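Local coordinates for protein glutathione S-transferase (Sulfitobacter, PDB 4GF0) that binds glutathione and, as a glutathione transferase homologue, probably conjugates its thiol to electrophilic substrates, at residues A20-L26 against V75-A79; P27-V31 against V202-M207; Y101-M106 against C140-V144; L149-Y153 against K185-F189. All coordinates share one frame; numbering follows the deposited sequence.

Contact 1: residues A20-L26 against V75-A79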
loop_
_atom_site.group_PDB
_atom_site.type_symbol
_atom_site.label_atom_id
_atom_site.label_comp_id
_atom_site.label_asym_id
_atom_site.label_seq_id
_atom_site.Cartn_x
_atom_site.Cartn_y
_atom_site.Cartn_z
ATOM N N ALA A 20 7.896 -1.212 14.546
ATOM C CA ALA A 20 6.577 -1.240 15.164
ATOM C C ALA A 20 6.459 -2.329 16.224
ATOM O O ALA A 20 5.848 -2.113 17.274
ATOM C CB ALA A 20 5.487 -1.397 14.113
ATOM N N ILE A 21 7.041 -3.496 15.953
ATOM C CA ILE A 21 6.984 -4.587 16.915
ATOM C C ILE A 21 7.738 -4.195 18.181
ATOM O O ILE A 21 7.301 -4.495 19.293
ATOM C CB ILE A 21 7.548 -5.899 16.343
ATOM C CG1 ILE A 21 6.688 -6.342 15.157
ATOM C CG2 ILE A 21 7.481 -6.989 17.412
ATOM C CD1 ILE A 21 7.256 -7.520 14.363
ATOM N N GLU A 22 8.867 -3.507 18.013
ATOM C CA GLU A 22 9.607 -3.005 19.167
ATOM C C GLU A 22 8.788 -1.989 19.964
ATOM O O GLU A 22 8.793 -2.007 21.201
ATOM C CB GLU A 22 10.935 -2.368 18.735
ATOM C CG GLU A 22 11.881 -3.307 17.997
ATOM C CD GLU A 22 12.641 -4.245 18.913
ATOM O OE1 GLU A 22 12.472 -4.163 20.153
ATOM O OE2 GLU A 22 13.428 -5.070 18.390
ATOM N N GLU A 23 8.090 -1.098 19.265
ATOM C CA GLU A 23 7.258 -0.098 19.932
ATOM C C GLU A 23 6.156 -0.792 20.722
ATOM O O GLU A 23 5.758 -0.322 21.783
ATOM C CB GLU A 23 6.624 0.866 18.921
ATOM C CG GLU A 23 7.573 1.856 18.284
ATOM C CD GLU A 23 7.940 3.000 19.224
ATOM O OE1 GLU A 23 7.132 3.322 20.130
ATOM O OE2 GLU A 23 9.037 3.584 19.056
ATOM N N ALA A 24 5.681 -1.918 20.197
ATOM C CA ALA A 24 4.602 -2.689 20.819
ATOM C C ALA A 24 5.080 -3.514 22.013
ATOM O O ALA A 24 4.263 -4.123 22.726
ATOM C CB ALA A 24 3.955 -3.599 19.789
ATOM N N ALA A 25 6.395 -3.533 22.217
ATOM C CA ALA A 25 7.035 -4.311 23.275
ATOM C C ALA A 25 6.719 -5.798 23.166
ATOM O O ALA A 25 6.555 -6.480 24.174
ATOM C CB ALA A 25 6.633 -3.778 24.657
ATOM N N LEU A 26 6.651 -6.308 21.941
ATOM C CA LEU A 26 6.382 -7.723 21.737
ATOM C C LEU A 26 7.676 -8.466 21.440
ATOM O O LEU A 26 8.576 -7.923 20.799
ATOM C CB LEU A 26 5.404 -7.915 20.581
ATOM C CG LEU A 26 3.994 -7.393 20.840
ATOM C CD1 LEU A 26 3.159 -7.481 19.576
ATOM C CD2 LEU A 26 3.370 -8.210 21.955
ATOM N N VAL A 75 0.160 -5.338 13.747
ATOM C CA VAL A 75 0.886 -5.138 14.998
ATOM C C VAL A 75 0.108 -4.243 15.953
ATOM O O VAL A 75 -0.002 -4.529 17.144
ATOM C CB VAL A 75 2.289 -4.575 14.751
ATOM C CG1 VAL A 75 2.937 -4.179 16.099
ATOM C CG2 VAL A 75 3.122 -5.637 14.051
ATOM N N ALA A 76 -0.458 -3.168 15.420
ATOM C CA ALA A 76 -1.259 -2.276 16.247
ATOM C C ALA A 76 -2.474 -2.999 16.814
ATOM O O ALA A 76 -2.852 -2.788 17.975
ATOM C CB ALA A 76 -1.687 -1.060 15.430
ATOM N N ALA A 77 -3.062 -3.878 16.006
ATOM C CA ALA A 77 -4.293 -4.566 16.389
ATOM C C ALA A 77 -4.037 -5.563 17.513
ATOM O O ALA A 77 -4.901 -5.782 18.365
ATOM C CB ALA A 77 -4.897 -5.286 15.185
ATOM N N ILE A 78 -2.854 -6.176 17.513
ATOM C CA ILE A 78 -2.515 -7.134 18.578
ATOM C C ILE A 78 -1.812 -6.511 19.780
ATOM O O ILE A 78 -1.579 -7.176 20.789
ATOM C CB ILE A 78 -1.689 -8.332 18.058
ATOM C CG1 ILE A 78 -0.359 -7.851 17.468
ATOM C CG2 ILE A 78 -2.514 -9.140 17.046
ATOM C CD1 ILE A 78 0.625 -8.965 17.135
ATOM N N ALA A 79 -1.469 -5.237 19.680
ATOM C CA ALA A 79 -0.871 -4.517 20.803
ATOM C C ALA A 79 -1.510 -3.150 21.000
ATOM O O ALA A 79 -0.844 -2.128 20.853
ATOM C CB ALA A 79 0.611 -4.364 20.587
#
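Ala20 O takes the helical bond from Ala24 N (2.9 Å) and at the same time touches Val75 CG1 (3.8 Å) in a contact made otherwise mainly of methyl and methylene groups. Val75 presses both methyls on the facing helix. CG1, anti to the backbone N (chi1 171°), also lies against Ala24 CB at 3.9 Å. CG2 meets Ile21 CG1 at 3.8 Å, the two side chains crossing at about a right angle. One turn further on, Ala24 CB and Ala79 CB meet at 3.5 Å, and the small methyls let the backbones come close. Ala25, with positive phi, then ends helix 14-23 in a Schellman motif: Leu26 N bonds back to Ile21 O, and Ala25 N to Glu22 O. This reversal brings Leu26 round to the other helix, where its CD1 rests on Ile78 CD1 (3.8 Å) and reaches Ala79 CB at 4.2 Å. Ile78 CG1 lies between its own N and carbonyl carbon (chi1 61°), which carries CD1 over to the leucine. Helices 14-23 and 68-78 thus pack side by side, as the paired helices on one face of the sheet do in the thioredoxin-fold N-terminal domain of glutathione transferases.

Contact 2: residues P27-V31 against V202-M207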
loop_
_atom_site.group_PDB
_atom_site.type_symbol
_atom_site.label_atom_id
_atom_site.label_comp_id
_atom_site.label_asym_id
_atom_site.label_seq_id
_atom_site.Cartn_x
_atom_site.Cartn_y
_atom_site.Cartn_z
ATOM N N PRO A 27 7.787 -9.711 21.919
ATOM C CA PRO A 27 8.948 -10.502 21.506
ATOM C C PRO A 27 8.719 -10.982 20.076
ATOM O O PRO A 27 7.579 -11.210 19.674
ATOM C CB PRO A 27 8.941 -11.681 22.485
ATOM C CG PRO A 27 7.496 -11.838 22.871
ATOM C CD PRO A 27 6.897 -10.441 22.838
ATOM N N TYR A 28 9.783 -11.086 19.292
ATOM C CA TYR A 28 9.660 -11.604 17.945
ATOM C C TYR A 28 10.995 -12.175 17.528
ATOM O O TYR A 28 12.024 -11.917 18.166
ATOM C CB TYR A 28 9.200 -10.526 16.940
ATOM C CG TYR A 28 10.202 -9.415 16.682
ATOM C CD1 TYR A 28 10.513 -8.483 17.663
ATOM C CD2 TYR A 28 10.809 -9.281 15.445
ATOM C CE1 TYR A 28 11.418 -7.453 17.414
ATOM C CE2 TYR A 28 11.703 -8.254 15.193
ATOM C CZ TYR A 28 12.004 -7.354 16.177
ATOM O OH TYR A 28 12.901 -6.338 15.922
ATOM N N GLN A 29 10.946 -12.958 16.461
ATOM C CA GLN A 29 12.107 -13.632 15.913
ATOM C C GLN A 29 12.359 -13.082 14.522
ATOM O O GLN A 29 11.572 -13.331 13.606
ATOM C CB GLN A 29 11.821 -15.129 15.800
ATOM C CG GLN A 29 11.476 -15.813 17.107
ATOM C CD GLN A 29 12.695 -16.353 17.815
ATOM O OE1 GLN A 29 13.826 -15.989 17.494
ATOM N NE2 GLN A 29 12.473 -17.239 18.781
ATOM N N PRO A 30 13.453 -12.326 14.358
ATOM C CA PRO A 30 13.821 -11.812 13.031
ATOM C C PRO A 30 14.565 -12.868 12.204
ATOM O O PRO A 30 15.466 -13.535 12.724
ATOM C CB PRO A 30 14.776 -10.653 13.348
ATOM C CG PRO A 30 14.715 -10.458 14.847
ATOM C CD PRO A 30 14.291 -11.763 15.429
ATOM N N VAL A 31 14.188 -13.018 10.937
ATOM C CA VAL A 31 14.893 -13.905 10.024
ATOM C C VAL A 31 15.405 -13.098 8.857
ATOM O O VAL A 31 14.619 -12.506 8.115
ATOM C CB VAL A 31 13.982 -15.011 9.480
ATOM C CG1 VAL A 31 14.732 -15.855 8.438
ATOM C CG2 VAL A 31 13.477 -15.873 10.610
ATOM N N VAL A 202 16.398 -1.954 16.697
ATOM C CA VAL A 202 16.575 -2.613 15.402
ATOM C C VAL A 202 17.997 -2.410 14.868
ATOM O O VAL A 202 18.534 -3.293 14.197
ATOM C CB VAL A 202 15.518 -2.201 14.350
ATOM C CG1 VAL A 202 14.116 -2.468 14.885
ATOM C CG2 VAL A 202 15.677 -0.729 13.948
ATOM N N LYS A 203 18.608 -1.268 15.172
ATOM C CA LYS A 203 20.009 -1.049 14.817
ATOM C C LYS A 203 20.893 -2.066 15.521
ATOM O O LYS A 203 21.822 -2.617 14.928
ATOM C CB LYS A 203 20.460 0.362 15.195
ATOM C CG LYS A 203 20.127 1.428 14.169
ATOM C CD LYS A 203 20.683 2.782 14.595
ATOM C CE LYS A 203 20.254 3.884 13.636
ATOM N NZ LYS A 203 20.525 5.233 14.203
ATOM N N ASP A 204 20.596 -2.312 16.794
ATOM C CA ASP A 204 21.367 -3.266 17.586
ATOM C C ASP A 204 21.227 -4.676 17.022
ATOM O O ASP A 204 22.093 -5.524 17.221
ATOM C CB ASP A 204 20.911 -3.243 19.051
ATOM C CG ASP A 204 21.411 -2.024 19.807
ATOM O OD1 ASP A 204 22.449 -1.456 19.407
ATOM O OD2 ASP A 204 20.769 -1.640 20.809
ATOM N N LYS A 205 20.132 -4.919 16.311
ATOM C CA LYS A 205 19.871 -6.226 15.719
ATOM C C LYS A 205 20.401 -6.315 14.294
ATOM O O LYS A 205 20.155 -7.304 13.599
ATOM C CB LYS A 205 18.373 -6.545 15.751
ATOM C CG LYS A 205 17.834 -6.788 17.155
ATOM C CD LYS A 205 16.358 -7.152 17.143
ATOM C CE LYS A 205 15.952 -7.777 18.469
ATOM N NZ LYS A 205 15.130 -6.875 19.319
ATOM N N GLY A 206 21.115 -5.274 13.871
ATOM C CA GLY A 206 21.757 -5.234 12.569
ATOM C C GLY A 206 20.826 -4.956 11.400
ATOM O O GLY A 206 21.092 -5.391 10.276
ATOM N N MET A 207 19.743 -4.224 11.647
ATOM C CA MET A 207 18.729 -4.019 10.609
ATOM C C MET A 207 18.884 -2.716 9.841
ATOM O O MET A 207 18.285 -2.545 8.778
ATOM C CB MET A 207 17.329 -4.066 11.221
ATOM C CG MET A 207 17.035 -5.332 11.967
ATOM S SD MET A 207 15.272 -5.413 12.335
ATOM C CE MET A 207 15.203 -7.021 13.114
#
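Met207 CE is wedged between Pro30 and Tyr28, 3.7 Å from Pro30 CB and likewise 3.7 Å from Tyr28 OH. The methionine runs extended beyond CG, and its methyl reaches the tyrosine at the ring edge, near the ring plane, from the opposite direction; it crosses the proline at about a right angle. This is the tight part of the contact, with Tyr28 and Met207 buried, and Val202 CG1 adds a looser touch on Tyr28 OH at 4.2 Å. Tyr28 points inward because its CG lies between the backbone N and the carbonyl carbon (chi1 67°), which lays the ring against Ala18 and Ile21 of helix 14-23. Helix 197-204 ends in a Schellman motif with Gly206 at positive phi: Met207 N returns to Val202 O, and Gly206 N to Lys203 O. The turn delivers the C-terminal tail to the thioredoxin-like sheet, at strand 28-32, its outermost strand on that side, and Met207 also shares a backbone bond with Gly11. Toward solvent the contact thins to the Lys205 chain, whose CD passes Tyr28 OH at 3.8 Å and Pro30 CG at 4.3 Å. Its ammonium stays beside the tyrosine hydroxyl and makes a salt bridge to Glu22 OE2 of helix 14-23, an oxygen that also hydrogen-bonds with Tyr28 OH.

Contact 3: residues Y101-M106 against C140-V144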
loop_
_atom_site.group_PDB
_atom_site.type_symbol
_atom_site.label_atom_id
_atom_site.label_comp_id
_atom_site.label_asym_id
_atom_site.label_seq_id
_atom_site.Cartn_x
_atom_site.Cartn_y
_atom_site.Cartn_z
ATOM N N TYR A 101 0.399 6.474 0.688
ATOM C CA TYR A 101 1.255 7.309 -0.160
ATOM C C TYR A 101 2.648 6.692 -0.272
ATOM O O TYR A 101 3.240 6.625 -1.352
ATOM C CB TYR A 101 1.372 8.739 0.381
ATOM C CG TYR A 101 2.312 9.583 -0.445
ATOM C CD1 TYR A 101 1.893 10.144 -1.639
ATOM C CD2 TYR A 101 3.622 9.795 -0.042
ATOM C CE1 TYR A 101 2.743 10.904 -2.407
ATOM C CE2 TYR A 101 4.488 10.567 -0.811
ATOM C CZ TYR A 101 4.036 11.117 -1.988
ATOM O OH TYR A 101 4.880 11.875 -2.763
ATOM N N LEU A 102 3.185 6.259 0.861
ATOM C CA LEU A 102 4.494 5.623 0.860
ATOM C C LEU A 102 4.460 4.329 0.042
ATOM O O LEU A 102 5.353 4.084 -0.772
ATOM C CB LEU A 102 4.968 5.360 2.303
ATOM C CG LEU A 102 5.221 6.657 3.093
ATOM C CD1 LEU A 102 5.555 6.317 4.551
ATOM C CD2 LEU A 102 6.335 7.510 2.484
ATOM N N ALA A 103 3.415 3.526 0.229
ATOM C CA ALA A 103 3.289 2.245 -0.474
ATOM C C ALA A 103 3.119 2.378 -1.986
ATOM O O ALA A 103 3.649 1.564 -2.747
ATOM C CB ALA A 103 2.120 1.430 0.103
ATOM N N SER A 104 2.382 3.398 -2.419
ATOM C CA SER A 104 1.969 3.519 -3.824
ATOM C C SER A 104 2.823 4.485 -4.632
ATOM O O SER A 104 2.854 4.417 -5.875
ATOM C CB SER A 104 0.508 3.975 -3.895
ATOM O OG SER A 104 0.355 5.284 -3.356
ATOM N N THR A 105 3.494 5.405 -3.948
ATOM C CA THR A 105 4.186 6.489 -4.644
ATOM C C THR A 105 5.662 6.582 -4.279
ATOM O O THR A 105 6.525 6.491 -5.150
ATOM C CB THR A 105 3.501 7.850 -4.391
ATOM O OG1 THR A 105 2.102 7.734 -4.674
ATOM C CG2 THR A 105 4.093 8.927 -5.294
ATOM N N MET A 106 5.967 6.766 -2.997
ATOM C CA MET A 106 7.351 7.049 -2.636
ATOM C C MET A 106 8.238 5.805 -2.698
ATOM O O MET A 106 9.342 5.857 -3.246
ATOM C CB MET A 106 7.443 7.738 -1.268
ATOM C CG MET A 106 8.805 8.385 -1.009
ATOM S SD MET A 106 8.694 9.559 0.364
ATOM C CE MET A 106 10.363 10.207 0.460
ATOM N N CYS A 140 8.826 13.557 -3.988
ATOM C CA CYS A 140 8.128 12.872 -2.907
ATOM C C CYS A 140 8.462 13.520 -1.571
ATOM O O CYS A 140 7.574 13.736 -0.738
ATOM C CB CYS A 140 8.482 11.384 -2.887
ATOM S SG CYS A 140 7.682 10.457 -4.225
ATOM N N ALA A 141 9.737 13.833 -1.367
ATOM C CA ALA A 141 10.153 14.472 -0.119
ATOM C C ALA A 141 9.483 15.839 0.043
ATOM O O ALA A 141 9.088 16.218 1.156
ATOM C CB ALA A 141 11.657 14.592 -0.046
ATOM N N ASP A 142 9.332 16.558 -1.068
ATOM C CA ASP A 142 8.624 17.842 -1.080
ATOM C C ASP A 142 7.208 17.688 -0.533
ATOM O O ASP A 142 6.753 18.471 0.308
ATOM C CB ASP A 142 8.533 18.399 -2.503
ATOM C CG ASP A 142 9.834 18.979 -2.999
ATOM O OD1 ASP A 142 10.784 19.120 -2.203
ATOM O OD2 ASP A 142 9.893 19.317 -4.203
ATOM N N PHE A 143 6.510 16.674 -1.029
ATOM C CA PHE A 143 5.157 16.379 -0.574
ATOM C C PHE A 143 5.090 15.928 0.881
ATOM O O PHE A 143 4.166 16.305 1.610
ATOM C CB PHE A 143 4.512 15.323 -1.466
ATOM C CG PHE A 143 3.073 15.066 -1.138
ATOM C CD1 PHE A 143 2.087 15.915 -1.611
ATOM C CD2 PHE A 143 2.708 13.990 -0.356
ATOM C CE1 PHE A 143 0.753 15.691 -1.313
ATOM C CE2 PHE A 143 1.378 13.763 -0.046
ATOM C CZ PHE A 143 0.400 14.613 -0.531
ATOM N N VAL A 144 6.038 15.096 1.302
ATOM C CA VAL A 144 6.113 14.700 2.699
ATOM C C VAL A 144 6.227 15.939 3.580
ATOM O O VAL A 144 5.493 16.086 4.559
ATOM C CB VAL A 144 7.326 13.780 2.963
ATOM C CG1 VAL A 144 7.595 13.660 4.464
ATOM C CG2 VAL A 144 7.081 12.406 2.359
#
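Met106 lies along Cys140 for its whole length. Its CB is 4.0 Å from Cys140 SG, and CG sits on Cys140 CB at 3.6 Å. SD passes on to Val144 CG2 (3.8 Å), the two side chains crossing at about a right angle, and CE ends 4.1 Å from Ala141 N. With CG anti to the backbone N (chi1 -165°) and the chain extended beyond it, the thioether reaches across to helix 123-148. Tyr101 enters one turn earlier. Its hydroxyl reaches the cysteine backbone, OH to Cys140 CA 3.4 Å, and stands 3.5 Å from Cys140 SG, which makes a sulfur-aromatic contact oblique to the ring. Phe143 CD2 covers one face of the tyrosine ring, 3.6 Å from Tyr101 CZ, while Thr105 CB lies over the opposite face. The Tyr101 and Phe143 planes are inclined at 33°, an oblique pair. With an alanine in place of Tyr101, Phe143 and Thr105 would probably lose the ring that separates them, opening a gap beside Cys140. Between Tyr101 and Met106 helix 89-111 widens into a pi-type turn, where Tyr101 O accepts from both Thr105 N and Met106 N. Tyr101 also packs on Glu67 of the second subunit, and the side chain of Thr105 is about 4 Å from a bound glutathione. The segments run nearly antiparallel, at 151°, as neighbouring helices of the all-helical C-terminal domain of glutathione transferases, here beside the glutathione site and the dimer interface.

Contact 4: residues L149-Y153 against K185-F189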
loop_
_atom_site.group_PDB
_atom_site.type_symbol
_atom_site.label_atom_id
_atom_site.label_comp_id
_atom_site.label_asym_id
_atom_site.label_seq_id
_atom_site.Cartn_x
_atom_site.Cartn_y
_atom_site.Cartn_z
ATOM N N LEU A 149 3.954 15.418 6.919
ATOM C CA LEU A 149 4.573 15.564 8.229
ATOM C C LEU A 149 4.064 16.802 8.960
ATOM O O LEU A 149 4.459 17.928 8.640
ATOM C CB LEU A 149 6.091 15.676 8.087
ATOM C CG LEU A 149 6.998 14.523 8.480
ATOM C CD1 LEU A 149 8.442 14.991 8.360
ATOM C CD2 LEU A 149 6.698 14.023 9.897
ATOM N N ARG A 150 3.191 16.604 9.940
ATOM C CA ARG A 150 2.732 17.726 10.751
ATOM C C ARG A 150 3.847 18.218 11.679
ATOM O O ARG A 150 4.035 19.423 11.848
ATOM C CB ARG A 150 1.476 17.356 11.542
ATOM C CG ARG A 150 0.869 18.532 12.282
ATOM C CD ARG A 150 -0.544 18.239 12.777
ATOM N NE ARG A 150 -0.850 19.022 13.974
ATOM C CZ ARG A 150 -1.142 20.320 13.969
ATOM N NH1 ARG A 150 -1.177 20.993 12.825
ATOM N NH2 ARG A 150 -1.396 20.946 15.112
ATOM N N GLY A 151 4.595 17.284 12.261
ATOM C CA GLY A 151 5.751 17.629 13.075
ATOM C C GLY A 151 5.449 17.607 14.561
ATOM O O GLY A 151 4.447 18.175 14.990
ATOM N N PRO A 152 6.317 16.966 15.361
ATOM C CA PRO A 152 7.546 16.285 14.928
ATOM C C PRO A 152 7.290 14.982 14.184
ATOM O O PRO A 152 8.130 14.586 13.369
ATOM C CB PRO A 152 8.274 15.990 16.247
ATOM C CG PRO A 152 7.189 15.977 17.283
ATOM C CD PRO A 152 6.216 17.031 16.830
ATOM N N TYR A 153 6.149 14.344 14.444
ATOM C CA TYR A 153 5.807 13.077 13.794
ATOM C C TYR A 153 4.732 13.319 12.758
ATOM O O TYR A 153 4.258 14.440 12.619
ATOM C CB TYR A 153 5.320 12.058 14.828
ATOM C CG TYR A 153 6.384 11.697 15.832
ATOM C CD1 TYR A 153 7.525 11.003 15.449
ATOM C CD2 TYR A 153 6.263 12.071 17.162
ATOM C CE1 TYR A 153 8.517 10.684 16.380
ATOM C CE2 TYR A 153 7.244 11.755 18.090
ATOM C CZ TYR A 153 8.361 11.056 17.696
ATOM O OH TYR A 153 9.331 10.754 18.633
ATOM N N LYS A 185 11.463 19.760 8.491
ATOM C CA LYS A 185 10.582 18.878 9.254
ATOM C C LYS A 185 10.996 17.413 9.153
ATOM O O LYS A 185 10.943 16.682 10.146
ATOM C CB LYS A 185 9.114 19.085 8.873
ATOM C CG LYS A 185 8.541 20.398 9.402
ATOM C CD LYS A 185 7.024 20.405 9.343
ATOM C CE LYS A 185 6.563 20.436 7.912
ATOM N NZ LYS A 185 5.088 20.274 7.781
ATOM N N ILE A 186 11.424 16.989 7.967
ATOM C CA ILE A 186 11.938 15.635 7.803
ATOM C C ILE A 186 13.178 15.458 8.672
ATOM O O ILE A 186 13.352 14.426 9.311
ATOM C CB ILE A 186 12.270 15.311 6.324
ATOM C CG1 ILE A 186 10.981 15.224 5.503
ATOM C CG2 ILE A 186 13.037 13.994 6.217
ATOM C CD1 ILE A 186 11.206 14.865 4.033
ATOM N N THR A 187 14.021 16.486 8.720
ATOM C CA THR A 187 15.242 16.424 9.515
ATOM C C THR A 187 14.922 16.255 10.998
ATOM O O THR A 187 15.487 15.383 11.664
ATOM C CB THR A 187 16.114 17.665 9.307
ATOM O OG1 THR A 187 16.559 17.690 7.946
ATOM C CG2 THR A 187 17.330 17.631 10.226
ATOM N N THR A 188 13.998 17.068 11.502
ATOM C CA THR A 188 13.595 16.959 12.904
ATOM C C THR A 188 12.972 15.598 13.167
ATOM O O THR A 188 13.232 14.980 14.197
ATOM C CB THR A 188 12.613 18.069 13.304
ATOM O OG1 THR A 188 13.271 19.340 13.197
ATOM C CG2 THR A 188 12.144 17.864 14.735
ATOM N N PHE A 189 12.158 15.135 12.223
ATOM C CA PHE A 189 11.512 13.823 12.319
ATOM C C PHE A 189 12.545 12.699 12.436
ATOM O O PHE A 189 12.432 11.818 13.294
ATOM C CB PHE A 189 10.589 13.611 11.104
ATOM C CG PHE A 189 10.129 12.193 10.927
ATOM C CD1 PHE A 189 9.134 11.660 11.747
ATOM C CD2 PHE A 189 10.681 11.387 9.935
ATOM C CE1 PHE A 189 8.706 10.334 11.592
ATOM C CE2 PHE A 189 10.246 10.060 9.771
ATOM C CZ PHE A 189 9.263 9.538 10.601
HETATM O O HOH W 1 9.083 16.936 11.990
#
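The Phe189 ring has Pro152 O at its edge, in plane, with the oxygen 3.5 Å from Phe189 CD1. Leu149 CD2 and Tyr153 CD1 approach the same ring obliquely, the tyrosine carbon 4.1 Å from Phe189 CE1. Phe189 CE1 in turn lies at the edge of the Tyr153 ring, near its plane, and the two side chains cross at about a right angle; Tyr153 also meets Phe159 edge-to-face. Leu149 fills the inside of the contact: its CD1 lies on the helix backbone, 3.6 Å from Ile186 CA, and touches Phe189 CB at 3.7 Å. Beyond the leucine the contact turns polar. Lys185 NZ donates to Leu149 O at 2.6 Å, a short bond nearly along the C=O axis (174°). A bend at chi3 (-68°) turns the lysine chain so that its ammonium reaches this carbonyl. A methionine in place of Lys185 would probably leave Leu149 O without its straight donor and let the loop end drift from the helix. One water bridges the backbones, donating to Pro152 O at 2.9 Å and to Lys185 O at 2.6 Å. Gly151 suits the spot: at its positive phi a CB would jam against Arg150 O and face Lys185 CD. A cis peptide precedes Pro152, in the turn that presents its carbonyl to both the water and the ring. The loop after helix 123-148 is therefore held to helix 184-194 in two ways, by a leucine pressed on the helix backbone and Phe189, and by backbone carbonyls of both segments supplied with donors from the ammonium and the water.

Contacts 1 and 2 share helix 14-23, through Glu22. Contact 2 spans the chain, joining the thioredoxin-like domain to the C-terminal tail, and the loop it closes encloses contacts 3 and 4. These two belong to the helical domain and touch through Ile186, which packs on Ala141 and Val144, and through a probable bond from Leu149 N to Val144 O. Contacts 2 and 3 are buried, though Lys205 of contact 2 is exposed; contacts 1 and 4 are only partly buried. Contact 3 is built of aromatic and sulfur groups, with Thr105 near glutathione. Contact 1 is apolar, whereas contact 4 adds a lysine and a water.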